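Local coordinates for protein alkylpurine DNA glycosylase AlkC (Pseudomonas fluorescens, PDB 5VHV) that probably excises alkylated purine bases from DNA as a base-excision-repair glycosylase that works without base flipping, at residues F118-R121 against H122-H126; A175-L178 against D179-A183. One frame throughout, in Å; residues are numbered along the deposited sequence.

Contact 1 (F118-R121 against H122-H126)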
loop_
_atom_site.group_PDB
_atom_site.type_symbol
_atom_site.label_atom_id
_atom_site.label_comp_id
_atom_site.label_asym_id
_atom_site.label_seq_id
_atom_site.Cartn_x
_atom_site.Cartn_y
_atom_site.Cartn_z
ATOM N N PHE A 118 -10.851 0.113 6.503
ATOM C CA PHE A 118 -11.147 -1.259 6.924
ATOM C C PHE A 118 -12.645 -1.475 7.106
ATOM O O PHE A 118 -13.191 -2.505 6.681
ATOM C CB PHE A 118 -10.393 -1.575 8.216
ATOM C CG PHE A 118 -8.919 -1.353 8.091
ATOM C CD1 PHE A 118 -8.192 -2.096 7.172
ATOM C CD2 PHE A 118 -8.272 -0.402 8.851
ATOM C CE1 PHE A 118 -6.848 -1.885 7.017
ATOM C CE2 PHE A 118 -6.922 -0.187 8.705
ATOM C CZ PHE A 118 -6.211 -0.924 7.782
ATOM N N ALA A 119 -13.315 -0.516 7.738
ATOM C CA ALA A 119 -14.732 -0.682 8.057
ATOM C C ALA A 119 -15.583 -0.781 6.788
ATOM O O ALA A 119 -16.525 -1.572 6.727
ATOM C CB ALA A 119 -15.183 0.487 8.939
ATOM N N ILE A 120 -15.270 0.017 5.763
ATOM C CA ILE A 120 -16.135 0.037 4.591
ATOM C C ILE A 120 -16.112 -1.308 3.883
ATOM O O ILE A 120 -17.088 -1.681 3.220
ATOM C CB ILE A 120 -15.733 1.180 3.641
ATOM C CG1 ILE A 120 -16.802 1.412 2.569
ATOM C CG2 ILE A 120 -14.376 0.912 2.969
ATOM C CD1 ILE A 120 -18.098 1.994 3.105
ATOM N N ARG A 121 -15.039 -2.087 4.060
ATOM C CA ARG A 121 -14.928 -3.368 3.368
ATOM C C ARG A 121 -15.908 -4.403 3.909
ATOM O O ARG A 121 -16.343 -5.281 3.160
ATOM C CB ARG A 121 -13.480 -3.869 3.440
ATOM C CG ARG A 121 -12.538 -2.916 2.690
ATOM C CD ARG A 121 -11.070 -3.284 2.859
ATOM N NE ARG A 121 -10.558 -4.390 2.048
ATOM C CZ ARG A 121 -10.247 -4.286 0.753
ATOM N NH1 ARG A 121 -10.473 -3.146 0.108
ATOM N NH2 ARG A 121 -9.687 -5.316 0.099
ATOM N N HIS A 122 -16.304 -4.301 5.187
ATOM C CA HIS A 122 -17.348 -5.190 5.687
ATOM C C HIS A 122 -18.664 -4.915 4.985
ATOM O O HIS A 122 -19.435 -5.846 4.702
ATOM C CB HIS A 122 -17.501 -5.039 7.201
ATOM C CG HIS A 122 -16.276 -5.452 7.954
ATOM N ND1 HIS A 122 -15.981 -6.776 8.220
ATOM C CD2 HIS A 122 -15.233 -4.731 8.420
ATOM C CE1 HIS A 122 -14.822 -6.844 8.853
ATOM N NE2 HIS A 122 -14.348 -5.615 8.989
ATOM N N PHE A 123 -18.935 -3.642 4.683
ATOM C CA PHE A 123 -20.158 -3.296 3.968
ATOM C C PHE A 123 -20.053 -3.697 2.500
ATOM O O PHE A 123 -21.025 -4.186 1.922
ATOM C CB PHE A 123 -20.452 -1.799 4.107
ATOM C CG PHE A 123 -20.893 -1.377 5.496
ATOM C CD1 PHE A 123 -22.237 -1.406 5.869
ATOM C CD2 PHE A 123 -19.965 -0.945 6.414
ATOM C CE1 PHE A 123 -22.636 -0.995 7.140
ATOM C CE2 PHE A 123 -20.348 -0.532 7.699
ATOM C CZ PHE A 123 -21.684 -0.568 8.061
ATOM N N LEU A 124 -18.873 -3.533 1.883
ATOM C CA LEU A 124 -18.714 -3.988 0.505
ATOM C C LEU A 124 -18.875 -5.496 0.402
ATOM O O LEU A 124 -19.334 -6.005 -0.629
ATOM C CB LEU A 124 -17.359 -3.544 -0.046
ATOM C CG LEU A 124 -17.258 -2.050 -0.385
ATOM C CD1 LEU A 124 -15.808 -1.654 -0.542
ATOM C CD2 LEU A 124 -18.027 -1.694 -1.667
ATOM N N LEU A 125 -18.536 -6.226 1.470
ATOM C CA LEU A 125 -18.645 -7.684 1.438
ATOM C C LEU A 125 -20.095 -8.125 1.549
ATOM O O LEU A 125 -20.553 -8.994 0.790
ATOM C CB LEU A 125 -17.806 -8.293 2.563
ATOM C CG LEU A 125 -17.766 -9.825 2.587
ATOM C CD1 LEU A 125 -17.103 -10.389 1.312
ATOM C CD2 LEU A 125 -17.044 -10.291 3.856
ATOM N N HIS A 126 -20.844 -7.525 2.485
ATOM C CA HIS A 126 -22.212 -7.955 2.780
ATOM C C HIS A 126 -23.275 -7.241 1.948
ATOM O O HIS A 126 -24.352 -7.817 1.709
ATOM C CB HIS A 126 -22.501 -7.736 4.272
ATOM C CG HIS A 126 -23.768 -8.392 4.750
ATOM N ND1 HIS A 126 -24.993 -7.759 4.722
ATOM C CD2 HIS A 126 -23.994 -9.622 5.275
ATOM C CE1 HIS A 126 -25.920 -8.572 5.202
ATOM N NE2 HIS A 126 -25.340 -9.710 5.544
#
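Three groups of the following turn close round the carbonyl oxygen of A119. The backbone N of H122 donates to A119 O at 3.1 Å, a bent bond whose donor stands above the carbonyl plane rather than on a lone pair. The imidazole of H122 turns its edge to the same oxygen, which lies in the ring plane at 3.8 Å from CD2. The phenyl ring of F123 likewise comes edge-on, with CD2 3.5 Å from A119 O, so two ring edges, each with weakly polar C-H groups, lie beside this main-chain acceptor. H122 CG lies beside its own backbone N (chi1 -64°), which folds the ring back along the first turn, where CD2 also passes F118 O at 3.5 Å, and F162 meets the ring edge-to-face.

One turn on, regular helical bonding takes over: L124 N to I120 O is 2.9 Å with the donor in the carbonyl plane, and L125 N to R121 O is equally short but more bent. The apolar ends of I120 and L124 barely meet, CG1 to CD1 at 4.5 Å. In R121 a bend at chi3 (79°) carries the buried guanidinium to the carbonyls of G153, R155 and F162, so hydrogen bonds from one arginine tie this helix to the loop that follows helix 144-152.

Within the helical solenoid of HEAT-like repeats known for this family, helix 119-126 lays A119 on helices 87-95 and 100-110, F123 on S103 and M104 of 100-110, and I120 with L124 on helix 128-138.

Contact 2 (A175-L178 against D179-A183); sequences ASIL and DHLKA
H180 lays one face of its imidazole over the carbonyl oxygen of S176, which sits 3.1 Å above the ring plane and off toward the rim. The ring reaches this position because CG stands beside the backbone N (chi1 -70°), folding it back over the preceding turn. Its ND1 passes close to that oxygen at a poor angle and is instead hydrogen-bonded to S139 OG, which fixes the ring's rotation. S176 O is also the acceptor for H180 N, at 3.0 Å with an N-H...O angle of 157°, so backbone and ring of a single residue meet one oxygen.

Next to it, D179 N bonds A175 O at 2.9 Å, with the donor in the carbonyl plane. Helix 175-181 is one of the short helices of the HEAT-like solenoid, and its bonding changes at L181: the N-H makes a weak bond to I177 O, four residues back, and a better one to L178 O, three back, at 3.1 Å from well above the carbonyl plane. The L181 side chain runs alongside that of I177 and points the same way, CD1 lying 4.1 Å from CG2 of I177.

On another side, K182 turns back on D179. With chi4 bent to -69°, NZ comes from above the carboxylate plane to form a salt bridge with D179 OD1 at 2.8 Å, and bonds D179 O at 3.2 Å. Helix 187-201 receives L178 and L181, helix 144-152 touches the same two leucines, and I177 rests on L132, M135 and Q136 of helix 128-138.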
loop_
_atom_site.group_PDB
_atom_site.type_symbol
_atom_site.label_atom_id
_atom_site.label_comp_id
_atom_site.label_asym_id
_atom_site.label_seq_id
_atom_site.Cartn_x
_atom_site.Cartn_y
_atom_site.Cartn_z
ATOM N N ALA A 175 -14.390 1.028 -11.925
ATOM C CA ALA A 175 -13.697 1.805 -12.945
ATOM C C ALA A 175 -14.061 3.290 -12.899
ATOM O O ALA A 175 -13.184 4.147 -13.061
ATOM C CB ALA A 175 -13.990 1.238 -14.333
ATOM N N SER A 176 -15.347 3.624 -12.690
ATOM C CA SER A 176 -15.730 5.029 -12.756
ATOM C C SER A 176 -15.202 5.802 -11.550
ATOM O O SER A 176 -14.928 7.004 -11.656
ATOM C CB SER A 176 -17.251 5.174 -12.880
ATOM O OG SER A 176 -17.930 4.813 -11.703
ATOM N N ILE A 177 -15.038 5.139 -10.408
ATOM C CA ILE A 177 -14.385 5.789 -9.275
ATOM C C ILE A 177 -12.983 6.207 -9.664
ATOM O O ILE A 177 -12.587 7.366 -9.481
ATOM C CB ILE A 177 -14.370 4.868 -8.045
ATOM C CG1 ILE A 177 -15.789 4.744 -7.494
ATOM C CG2 ILE A 177 -13.392 5.405 -6.976
ATOM C CD1 ILE A 177 -15.946 3.715 -6.423
ATOM N N LEU A 178 -12.208 5.270 -10.222
ATOM C CA LEU A 178 -10.830 5.595 -10.537
ATOM C C LEU A 178 -10.762 6.628 -11.659
ATOM O O LEU A 178 -9.882 7.504 -11.649
ATOM C CB LEU A 178 -10.062 4.326 -10.897
ATOM C CG LEU A 178 -10.080 3.224 -9.831
ATOM C CD1 LEU A 178 -9.338 1.997 -10.339
ATOM C CD2 LEU A 178 -9.517 3.703 -8.520
ATOM N N ASP A 179 -11.696 6.569 -12.612
ATOM C CA ASP A 179 -11.690 7.540 -13.701
ATOM C C ASP A 179 -11.931 8.950 -13.183
ATOM O O ASP A 179 -11.318 9.908 -13.679
ATOM C CB ASP A 179 -12.746 7.166 -14.752
ATOM C CG ASP A 179 -12.731 8.099 -15.960
ATOM O OD1 ASP A 179 -11.674 8.203 -16.619
ATOM O OD2 ASP A 179 -13.786 8.711 -16.233
ATOM N N HIS A 180 -12.838 9.104 -12.206
ATOM C CA HIS A 180 -13.106 10.421 -11.644
ATOM C C HIS A 180 -11.872 10.997 -10.966
ATOM O O HIS A 180 -11.754 12.219 -10.840
ATOM C CB HIS A 180 -14.230 10.384 -10.613
ATOM C CG HIS A 180 -15.592 10.128 -11.177
ATOM N ND1 HIS A 180 -16.555 9.417 -10.490
ATOM C CD2 HIS A 180 -16.169 10.515 -12.339
ATOM C CE1 HIS A 180 -17.659 9.360 -11.214
ATOM N NE2 HIS A 180 -17.452 10.020 -12.339
ATOM N N LEU A 181 -10.965 10.138 -10.492
ATOM C CA LEU A 181 -9.861 10.568 -9.643
ATOM C C LEU A 181 -8.509 10.587 -10.363
ATOM O O LEU A 181 -7.491 10.891 -9.726
ATOM C CB LEU A 181 -9.798 9.655 -8.406
ATOM C CG LEU A 181 -11.060 9.609 -7.530
ATOM C CD1 LEU A 181 -10.919 8.581 -6.378
ATOM C CD2 LEU A 181 -11.386 10.972 -6.947
ATOM N N LYS A 182 -8.469 10.306 -11.678
ATOM C CA LYS A 182 -7.205 10.077 -12.387
ATOM C C LYS A 182 -6.403 11.354 -12.598
ATOM O O LYS A 182 -5.274 11.278 -13.104
ATOM C CB LYS A 182 -7.452 9.434 -13.749
ATOM C CG LYS A 182 -8.091 10.360 -14.791
ATOM C CD LYS A 182 -8.379 9.581 -16.070
ATOM C CE LYS A 182 -9.096 10.413 -17.110
ATOM N NZ LYS A 182 -10.490 10.725 -16.702
ATOM N N ALA A 183 -6.969 12.515 -12.266
ATOM C CA ALA A 183 -6.222 13.768 -12.279
ATOM C C ALA A 183 -6.464 14.545 -10.995
ATOM O O ALA A 183 -6.458 15.775 -11.001
ATOM C CB ALA A 183 -6.584 14.619 -13.498
#

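Both contacts are turns of short helices in the same alkylation-repair family region, with centres 20 Å apart and no direct touch. Helix 128-138 receives side chains from both: I120 and L124 from contact 1, S176 and I177 from contact 2. Contact 1 is the more buried and lies nearer the bound DNA, about 7 Å against 12 Å at the nearest atoms; its charged group is sunk among loop carbonyls. Contact 2 is only partly buried, and its ion pair is closed within the segment 179-183. The rings differ too: H122 turns its ring edge to a carbonyl oxygen, H180 its face.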